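Local coordinates for protein UTP-glucose-1-phosphate uridylyltransferase 2 (Trypanosoma brucei, PDB 3GUE) that probably catalyses the reversible transfer of a uridylyl group from UTP to glucose 1-phosphate, giving UDP-glucose and diphosphate, at residues K167-Y178 with V335-Y346. Sequence-based numbering, arbitrary orientation.
Sequences KIRQDNFFPVTY and VNPQDSQSTKVY
Gln170 sets its CG over the face of the Tyr346 ring, 3.3 Å above the centroid and only 4° off the ring normal, a CH-pi contact. From there the extended chain carries its amide on to the partner strand, and NE2 gives a hydrogen bond of 2.8 Å to Val345 O, reaching that carbonyl from above its plane. Gln170 N meanwhile donates to Lys344 O (3.0 Å, 173°), so one residue grips two successive carbonyls. Next to it, Ile168 and Tyr346 form an antiparallel hydrogen-bonded pair, and Arg169 and Val345 a non-hydrogen-bonded pair whose side chains diverge. Phe173 brings CE1 to the edge of the Tyr346 ring.

Away from the Tyr346 side, valines interlock. Val176 presses CG1 on Val335 CG2 at 3.6 Å and crosses Val345 at about a right angle. With its CG anti to the backbone N (chi1 -164°), Tyr178 sets CB against Val335 CG2, slants its ring across CG1 and brings OH to where Asn336 ND2 donates to it, a long hydrogen bond of 3.3 Å. Lys167 runs extended past Val345 CG2 until NZ meets Val335 O at 2.8 Å; a weak bond to Cys184 O gives this buried amine a second partner.

Further out, Arg169 holds Asp171 side-on through NE and NH2, in a salt bridge within 167-178, while Thr343 CG2 rests over the guanidinium face. Ser342 OG receives Asn336 N and donates to Asp339 O, bracing two consecutive type I turns that share Asp339. Strands 165-169 and 344-349 are the central pair of a four-stranded antiparallel sheet, with helix 26-40 against Ile168 and Phe173. The Lys167 side chain lies about 11 Å from bound UDP-glucose, its ammonium engaged by backbone carbonyls, so the contact joins strands without reaching the nucleotide sugar.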
loop_
_atom_site.group_PDB
_atom_site.type_symbol
_atom_site.label_atom_id
_atom_site.label_comp_id
_atom_site.label_asym_id
_atom_site.label_seq_id
_atom_site.Cartn_x
_atom_site.Cartn_y
_atom_site.Cartn_z
ATOM N N LYS A 167 -6.563 15.030 11.862
ATOM C CA LYS A 167 -7.389 14.011 12.504
ATOM C C LYS A 167 -8.479 14.807 13.202
ATOM O O LYS A 167 -8.215 15.912 13.688
ATOM C CB LYS A 167 -6.594 13.253 13.551
ATOM C CG LYS A 167 -5.445 12.438 12.978
ATOM C CD LYS A 167 -4.673 11.798 14.110
ATOM C CE LYS A 167 -3.397 11.155 13.587
ATOM N NZ LYS A 167 -2.677 10.409 14.665
ATOM N N ILE A 168 -9.706 14.300 13.205
ATOM C CA ILE A 168 -10.816 15.081 13.763
ATOM C C ILE A 168 -11.462 14.256 14.892
ATOM O O ILE A 168 -11.495 13.047 14.796
ATOM C CB ILE A 168 -11.816 15.545 12.663
ATOM C CG1 ILE A 168 -12.433 14.357 11.900
ATOM C CG2 ILE A 168 -11.103 16.520 11.643
ATOM C CD1 ILE A 168 -13.804 14.690 11.279
ATOM N N ARG A 169 -11.927 14.904 15.958
ATOM C CA ARG A 169 -12.488 14.183 17.113
ATOM C C ARG A 169 -13.749 13.423 16.696
ATOM O O ARG A 169 -14.600 13.958 15.969
ATOM C CB ARG A 169 -12.829 15.151 18.251
ATOM C CG ARG A 169 -11.688 15.989 18.851
ATOM C CD ARG A 169 -12.245 16.903 19.992
ATOM N NE ARG A 169 -12.935 16.149 21.061
ATOM C CZ ARG A 169 -12.483 15.953 22.299
ATOM N NH1 ARG A 169 -11.327 16.476 22.690
ATOM N NH2 ARG A 169 -13.213 15.261 23.169
ATOM N N GLN A 170 -13.900 12.197 17.181
ATOM C CA GLN A 170 -15.096 11.405 16.854
ATOM C C GLN A 170 -16.403 12.012 17.391
ATOM O O GLN A 170 -17.483 11.823 16.794
ATOM C CB GLN A 170 -14.948 9.977 17.359
ATOM C CG GLN A 170 -13.991 9.069 16.509
ATOM C CD GLN A 170 -13.912 7.697 17.045
ATOM O OE1 GLN A 170 -14.730 7.319 17.881
ATOM N NE2 GLN A 170 -12.925 6.904 16.578
ATOM N N ASP A 171 -16.307 12.739 18.504
ATOM C CA ASP A 171 -17.499 13.362 19.153
ATOM C C ASP A 171 -18.003 14.652 18.512
ATOM O O ASP A 171 -19.186 14.752 18.150
ATOM C CB ASP A 171 -17.345 13.492 20.691
ATOM C CG ASP A 171 -16.149 14.384 21.121
ATOM O OD1 ASP A 171 -15.483 15.001 20.259
ATOM O OD2 ASP A 171 -15.890 14.477 22.345
ATOM N N ASN A 172 -17.125 15.630 18.319
ATOM C CA ASN A 172 -17.576 16.931 17.793
ATOM C C ASN A 172 -16.991 17.350 16.433
ATOM O O ASN A 172 -17.262 18.462 15.950
ATOM C CB ASN A 172 -17.450 18.059 18.868
ATOM C CG ASN A 172 -15.996 18.445 19.197
ATOM O OD1 ASN A 172 -15.063 18.218 18.424
ATOM N ND2 ASN A 172 -15.812 19.039 20.343
ATOM N N PHE A 173 -16.156 16.487 15.861
ATOM C CA PHE A 173 -15.532 16.672 14.520
ATOM C C PHE A 173 -14.563 17.863 14.364
ATOM O O PHE A 173 -14.160 18.210 13.251
ATOM C CB PHE A 173 -16.591 16.615 13.390
ATOM C CG PHE A 173 -17.552 15.440 13.523
ATOM C CD1 PHE A 173 -17.195 14.175 13.055
ATOM C CD2 PHE A 173 -18.794 15.595 14.157
ATOM C CE1 PHE A 173 -18.071 13.088 13.192
ATOM C CE2 PHE A 173 -19.682 14.494 14.306
ATOM C CZ PHE A 173 -19.307 13.251 13.817
ATOM N N PHE A 174 -14.188 18.465 15.482
ATOM C CA PHE A 174 -13.153 19.513 15.483
ATOM C C PHE A 174 -11.785 18.900 15.239
ATOM O O PHE A 174 -11.587 17.755 15.575
ATOM C CB PHE A 174 -13.170 20.264 16.806
ATOM C CG PHE A 174 -14.131 21.439 16.816
ATOM C CD1 PHE A 174 -13.652 22.742 16.797
ATOM C CD2 PHE A 174 -15.511 21.225 16.832
ATOM C CE1 PHE A 174 -14.547 23.834 16.796
ATOM C CE2 PHE A 174 -16.418 22.287 16.823
ATOM C CZ PHE A 174 -15.937 23.597 16.792
ATOM N N PRO A 175 -10.826 19.655 14.669
ATOM C CA PRO A 175 -9.498 19.019 14.636
ATOM C C PRO A 175 -9.003 18.773 16.064
ATOM O O PRO A 175 -9.184 19.614 16.965
ATOM C CB PRO A 175 -8.598 20.084 13.979
ATOM C CG PRO A 175 -9.517 21.042 13.335
ATOM C CD PRO A 175 -10.799 21.017 14.128
ATOM N N VAL A 176 -8.372 17.621 16.246
ATOM C CA VAL A 176 -7.854 17.198 17.527
ATOM C C VAL A 176 -6.661 18.072 17.895
ATOM O O VAL A 176 -5.950 18.586 17.028
ATOM C CB VAL A 176 -7.526 15.673 17.524
ATOM C CG1 VAL A 176 -6.297 15.352 16.663
ATOM C CG2 VAL A 176 -7.408 15.106 18.958
ATOM N N THR A 177 -6.484 18.272 19.185
ATOM C CA THR A 177 -5.248 18.834 19.736
ATOM C C THR A 177 -4.505 17.752 20.520
ATOM O O THR A 177 -5.125 16.979 21.253
ATOM C CB THR A 177 -5.546 20.055 20.622
ATOM O OG1 THR A 177 -6.043 21.124 19.799
ATOM C CG2 THR A 177 -4.300 20.520 21.357
ATOM N N TYR A 178 -3.188 17.673 20.312
ATOM C CA TYR A 178 -2.311 16.746 21.035
ATOM C C TYR A 178 -0.977 17.449 21.406
ATOM O O TYR A 178 0.047 17.297 20.721
ATOM C CB TYR A 178 -2.088 15.423 20.249
ATOM C CG TYR A 178 -1.517 14.307 21.090
ATOM C CD1 TYR A 178 -2.251 13.770 22.148
ATOM C CD2 TYR A 178 -0.231 13.795 20.849
ATOM C CE1 TYR A 178 -1.738 12.764 22.946
ATOM C CE2 TYR A 178 0.309 12.772 21.663
ATOM C CZ TYR A 178 -0.465 12.262 22.699
ATOM O OH TYR A 178 0.013 11.274 23.520
ATOM N N VAL A 335 -5.823 9.485 18.630
ATOM C CA VAL A 335 -4.849 10.509 18.190
ATOM C C VAL A 335 -3.373 10.082 18.321
ATOM O O VAL A 335 -2.573 10.312 17.416
ATOM C CB VAL A 335 -5.079 11.902 18.876
ATOM C CG1 VAL A 335 -4.954 11.820 20.399
ATOM C CG2 VAL A 335 -4.128 12.951 18.283
ATOM N N ASN A 336 -3.015 9.497 19.462
ATOM C CA ASN A 336 -1.765 8.787 19.557
ATOM C C ASN A 336 -2.089 7.315 19.370
ATOM O O ASN A 336 -2.713 6.690 20.240
ATOM C CB ASN A 336 -1.041 9.082 20.873
ATOM C CG ASN A 336 0.185 8.166 21.106
ATOM O OD1 ASN A 336 0.424 7.225 20.384
ATOM N ND2 ASN A 336 0.926 8.453 22.146
ATOM N N PRO A 337 -1.693 6.767 18.209
ATOM C CA PRO A 337 -1.986 5.398 17.817
ATOM C C PRO A 337 -1.497 4.391 18.859
ATOM O O PRO A 337 -2.171 3.382 19.102
ATOM C CB PRO A 337 -1.215 5.245 16.498
ATOM C CG PRO A 337 -1.072 6.632 15.976
ATOM C CD PRO A 337 -0.909 7.477 17.178
ATOM N N GLN A 338 -0.350 4.675 19.475
ATOM C CA GLN A 338 0.206 3.817 20.531
ATOM C C GLN A 338 -0.540 3.841 21.884
ATOM O O GLN A 338 -0.470 2.858 22.627
ATOM C CB GLN A 338 1.701 4.122 20.740
ATOM N N ASP A 339 -1.236 4.946 22.198
ATOM C CA ASP A 339 -1.990 5.107 23.462
ATOM C C ASP A 339 -3.521 4.956 23.277
ATOM O O ASP A 339 -4.218 5.886 22.833
ATOM C CB ASP A 339 -1.638 6.459 24.113
ATOM C CG ASP A 339 -2.409 6.743 25.411
ATOM O OD1 ASP A 339 -2.342 7.910 25.859
ATOM O OD2 ASP A 339 -3.062 5.853 26.003
ATOM N N SER A 340 -4.031 3.785 23.659
ATOM C CA SER A 340 -5.448 3.440 23.481
ATOM C C SER A 340 -6.414 4.320 24.300
ATOM O O SER A 340 -7.638 4.243 24.134
ATOM C CB SER A 340 -5.663 1.968 23.846
ATOM O OG SER A 340 -5.785 1.828 25.260
ATOM N N GLN A 341 -5.870 5.140 25.193
ATOM C CA GLN A 341 -6.690 5.968 26.057
ATOM C C GLN A 341 -6.665 7.412 25.602
ATOM O O GLN A 341 -7.310 8.254 26.218
ATOM C CB GLN A 341 -6.230 5.869 27.502
ATOM C CG GLN A 341 -6.591 4.545 28.156
ATOM C CD GLN A 341 -5.783 4.263 29.396
ATOM O OE1 GLN A 341 -5.334 5.182 30.082
ATOM N NE2 GLN A 341 -5.580 2.974 29.689
ATOM N N SER A 342 -5.913 7.698 24.541
ATOM C CA SER A 342 -5.888 9.053 23.976
ATOM C C SER A 342 -7.136 9.279 23.158
ATOM O O SER A 342 -7.787 8.306 22.723
ATOM C CB SER A 342 -4.612 9.330 23.159
ATOM O OG SER A 342 -4.450 8.426 22.075
ATOM N N THR A 343 -7.462 10.563 22.969
ATOM C CA THR A 343 -8.659 11.017 22.258
ATOM C C THR A 343 -8.964 10.215 20.990
ATOM O O THR A 343 -8.112 10.099 20.099
ATOM C CB THR A 343 -8.582 12.544 21.930
ATOM O OG1 THR A 343 -8.414 13.292 23.149
ATOM C CG2 THR A 343 -9.866 13.048 21.196
ATOM N N LYS A 344 -10.192 9.696 20.917
ATOM C CA LYS A 344 -10.695 8.963 19.756
ATOM C C LYS A 344 -10.991 9.906 18.586
ATOM O O LYS A 344 -11.669 10.920 18.760
ATOM C CB LYS A 344 -11.976 8.204 20.117
ATOM C CG LYS A 344 -11.836 7.082 21.131
ATOM C CD LYS A 344 -13.117 6.249 21.092
ATOM C CE LYS A 344 -12.997 5.004 21.935
ATOM N NZ LYS A 344 -13.723 5.121 23.215
ATOM N N VAL A 345 -10.478 9.549 17.409
ATOM C CA VAL A 345 -10.546 10.400 16.223
ATOM C C VAL A 345 -10.982 9.623 14.989
ATOM O O VAL A 345 -11.130 8.396 15.017
ATOM C CB VAL A 345 -9.194 11.163 15.915
ATOM C CG1 VAL A 345 -8.864 12.162 17.049
ATOM C CG2 VAL A 345 -8.027 10.200 15.671
ATOM N N TYR A 346 -11.172 10.361 13.906
ATOM C CA TYR A 346 -11.484 9.791 12.616
ATOM C C TYR A 346 -10.474 10.350 11.614
ATOM O O TYR A 346 -10.266 11.561 11.552
ATOM C CB TYR A 346 -12.900 10.174 12.167
ATOM C CG TYR A 346 -14.082 9.522 12.871
ATOM C CD1 TYR A 346 -14.193 8.133 12.980
ATOM C CD2 TYR A 346 -15.157 10.310 13.336
ATOM C CE1 TYR A 346 -15.326 7.534 13.596
ATOM C CE2 TYR A 346 -16.286 9.731 13.940
ATOM C CZ TYR A 346 -16.363 8.353 14.074
ATOM O OH TYR A 346 -17.465 7.793 14.688
HETATM O O HOH W 1 -1.682 9.937 24.747
#